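Local coordinates for FAD-binding oxidoreductase (Gulosibacter chungangensis, PDB 7PBG) that oxidises 4-ethylphenol and related 4-alkylphenols by flavin-dependent dehydrogenation, using a covalently bound FAD, at the interface of chains A and B. Sequence-based numbering; all coordinates share one arbitrary frame. Chains: chain A/B, FAD-binding oxidoreductase.

Contacts 1 and 2 are the two-fold related halves of one seam in the deposited dimer, the centres of their C-alpha atoms about 22 Å apart. Each sets helix 492-508 of one subunit against the hairpin of strands 179-186 and 191-193 of the other, with the chains exchanged between them. Residues 186, 190 and 496 serve in both. Contact 1 shows the apolar packing of the isoleucine, contact 2 mainly the salt bridges further along the helix; by symmetry each half should carry both. The two patches would thus hold the subunits in a reciprocal pair, although the structure alone does not prove the dimer biological.

Contact 1: the interface of chains A and B. Residues chain A 186, 190-192; chain B 496-497, 500.
The extended backbone of A:Val191 and A:Leu192 runs past the helical turn of B:Ile496, B:Gln497 and B:Ser500, so that side chains of the hairpin point at one side of the helix. On the helix side, B:Ile496 does most of the touching. Its CG1 points anti to the backbone N (chi1 -174°), which sends the ethyl arm towards the hairpin while the CG2 branch lies against the strand backbone. CG2 of B:Ile496 packs 3.3 Å from the carbonyl O of A:Val191 and 3.8 Å from CA of A:Leu192. At the end of the other branch, CD1 of B:Ile496 reaches CD1 of A:Leu186 tip to tip at 4.0 Å, and it also touches CB of A:Glu190 at 3.9 Å. The isoleucine is thereby shared among both strands and the turn that joins them. A:Leu192 crosses it at about a right angle, and CD1 of A:Leu192 also rests on the aliphatic CG of B:Gln497 at 3.9 Å, extending the apolar contact round the helix. One turn on, the hydroxyl OG of B:Ser500 comes within 3.7 Å of CD1 of A:Leu186. That hydroxyl is turned back on its own helix, giving a 2.9 Å hydrogen bond from OG of B:Ser500 to the carbonyl O of B:Ile496, which gives it a polar partner in its own helix, while across the seam it meets a methyl group. The patch is a small apolar helix-on-hairpin site: strands 179-186 and 191-193 form the receiving hairpin of chain A, and helix 492-508, near the C-terminal end of chain B, lies against it.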
# COMPACT_ATOMS: atom_id res chain seq x y z
N LEU A 186 12.01 16.18 -7.45
CA LEU A 186 11.52 16.90 -6.26
C LEU A 186 11.52 18.40 -6.57
O LEU A 186 12.01 18.81 -7.61
CB LEU A 186 12.38 16.57 -5.04
CG LEU A 186 12.36 15.11 -4.62
CD1 LEU A 186 13.43 14.83 -3.55
CD2 LEU A 186 10.99 14.72 -4.11
N GLU A 190 16.07 17.93 -7.55
CA GLU A 190 16.81 16.66 -7.27
C GLU A 190 15.96 15.46 -7.73
O GLU A 190 14.71 15.42 -7.49
CB GLU A 190 17.11 16.50 -5.77
CG GLU A 190 18.24 17.39 -5.27
CD GLU A 190 19.48 17.41 -6.15
OE1 GLU A 190 20.18 16.37 -6.25
OE2 GLU A 190 19.73 18.45 -6.77
N VAL A 191 16.63 14.46 -8.26
CA VAL A 191 15.93 13.23 -8.71
C VAL A 191 15.96 12.25 -7.54
O VAL A 191 17.07 11.94 -7.00
CB VAL A 191 16.51 12.60 -9.98
CG1 VAL A 191 15.75 11.34 -10.34
CG2 VAL A 191 16.47 13.55 -11.17
N LEU A 192 14.78 11.70 -7.25
CA LEU A 192 14.58 10.66 -6.21
C LEU A 192 14.09 9.40 -6.93
O LEU A 192 13.19 9.50 -7.77
CB LEU A 192 13.53 11.15 -5.24
CG LEU A 192 12.89 10.08 -4.35
CD1 LEU A 192 13.89 9.67 -3.29
CD2 LEU A 192 11.61 10.60 -3.67
N ILE B 496 19.78 10.67 -1.91
CA ILE B 496 18.56 11.52 -1.93
C ILE B 496 17.46 10.91 -1.05
O ILE B 496 16.68 11.65 -0.50
CB ILE B 496 18.10 11.80 -3.37
CG1 ILE B 496 16.95 12.80 -3.39
CG2 ILE B 496 17.77 10.49 -4.07
CD1 ILE B 496 17.27 14.12 -2.69
N GLN B 497 17.38 9.59 -0.92
CA GLN B 497 16.34 9.00 -0.06
C GLN B 497 16.58 9.44 1.38
O GLN B 497 15.63 9.90 2.03
CB GLN B 497 16.36 7.47 -0.10
CG GLN B 497 15.37 6.85 -1.05
CD GLN B 497 15.45 5.35 -1.06
OE1 GLN B 497 15.93 4.69 -0.12
NE2 GLN B 497 14.96 4.76 -2.12
N SER B 500 15.79 13.04 1.89
CA SER B 500 14.32 13.26 1.90
C SER B 500 13.78 12.84 3.28
O SER B 500 12.98 13.53 3.86
CB SER B 500 13.68 12.56 0.79
OG SER B 500 14.18 13.07 -0.43

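Contact 2: the interface of chains A and B. Residues chain A 496, 499, 503; chain B 186, 188, 190, 507.
A:Arg499 and A:Arg503, one helical turn apart, reach across to the carboxylates of B:Glu190 and B:Asp188 and form two neighbouring salt bridges. The straighter is from NH1 of A:Arg499 to OE2 of B:Glu190, 3.0 Å long with 161° at the hydrogen. The acceptor lies nearly in the guanidinium plane, yet the donor arrives from above the carboxylate; the two planes stand 52° apart, unlike a flat paired bridge. A bend at chi3 (-73°) turns the guanidinium of A:Arg499 back over A:Ile496, whose CD1 covers one face near its rim. CD1 of A:Ile496 also packs 3.8 Å from CB of B:Glu190 and meets CD1 of B:Leu186 tip to tip at 4.1 Å. This is the compact part of the contact, where apolar groups back the bridge and help to fix the arginine's turn. An alanine in place of A:Arg499 would probably leave the carboxylate of B:Glu190 without its mate across the seam and uncover the methyl of A:Ile496. The bridge of A:Arg503 is looser: NH1 of A:Arg503 lies 3.2 Å from OD2 of B:Asp188, on the syn side but out of the carboxylate plane, with the two flat groups almost perpendicular. CD of A:Arg503 also passes 3.5 Å from the carbonyl O of B:Ala507, bringing the partner's helix into the contact. OD1 of B:Asp188 accepts a hydrogen bond from the backbone N of B:Glu190 at 3.0 Å, tying the aspartate to the turn and probably helping to position both acids. Each arginine also lies near the other's acid, NH1 of A:Arg503 being 5.2 Å from OE2 of B:Glu190, and the charges would probably support one another. In the fold, both acids belong to the turn between strands 179-186 and 191-193 of chain B, facing helix 492-508 of chain A beside its two-fold mate.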
# COMPACT_ATOMS: atom_id res chain seq x y z
N ILE A 496 -5.61 18.40 11.77
CA ILE A 496 -4.21 17.93 11.94
C ILE A 496 -3.74 17.28 10.63
O ILE A 496 -2.57 17.39 10.35
CB ILE A 496 -4.02 17.06 13.19
CG1 ILE A 496 -2.54 16.76 13.47
CG2 ILE A 496 -4.87 15.79 13.11
CD1 ILE A 496 -1.63 17.96 13.62
N ARG A 499 -2.67 20.13 8.35
CA ARG A 499 -1.47 20.75 8.94
C ARG A 499 -0.24 19.83 8.75
O ARG A 499 0.83 20.35 8.57
CB ARG A 499 -1.76 21.13 10.40
CG ARG A 499 -2.81 22.22 10.53
CD ARG A 499 -2.97 22.81 11.90
NE ARG A 499 -3.63 21.91 12.82
CZ ARG A 499 -3.13 21.44 13.96
NH1 ARG A 499 -1.90 21.70 14.35
NH2 ARG A 499 -3.88 20.67 14.71
N ARG A 503 3.18 20.68 6.63
CA ARG A 503 4.57 20.52 7.14
C ARG A 503 5.43 19.75 6.15
O ARG A 503 6.57 20.15 5.91
CB ARG A 503 4.56 19.79 8.48
CG ARG A 503 3.96 20.63 9.59
CD ARG A 503 4.63 20.39 10.91
NE ARG A 503 3.82 21.00 11.95
CZ ARG A 503 3.38 20.39 13.04
NH1 ARG A 503 2.63 21.07 13.90
NH2 ARG A 503 3.67 19.12 13.29
N LEU B 186 2.21 12.80 17.30
CA LEU B 186 3.36 13.42 16.60
C LEU B 186 4.32 13.96 17.65
O LEU B 186 3.97 13.98 18.85
CB LEU B 186 2.85 14.48 15.61
CG LEU B 186 1.97 13.95 14.47
CD1 LEU B 186 1.33 15.12 13.69
CD2 LEU B 186 2.76 13.10 13.48
N ASP B 188 5.35 16.80 18.46
CA ASP B 188 4.94 17.99 19.26
C ASP B 188 3.81 17.64 20.23
O ASP B 188 3.34 18.56 20.93
CB ASP B 188 4.49 19.17 18.39
CG ASP B 188 3.30 18.89 17.52
OD1 ASP B 188 2.85 17.70 17.47
OD2 ASP B 188 2.89 19.84 16.82
N GLU B 190 0.75 16.45 19.19
CA GLU B 190 -0.57 16.52 18.52
C GLU B 190 -0.95 15.11 18.10
O GLU B 190 -0.06 14.36 17.66
CB GLU B 190 -0.54 17.37 17.25
CG GLU B 190 -0.24 18.83 17.51
CD GLU B 190 -1.48 19.69 17.57
OE1 GLU B 190 -2.54 19.18 17.99
OE2 GLU B 190 -1.40 20.85 17.14
N ALA B 507 10.94 18.42 9.70
CA ALA B 507 9.58 19.03 9.62
C ALA B 507 8.66 18.46 10.71
O ALA B 507 7.92 19.24 11.32
CB ALA B 507 9.00 18.80 8.25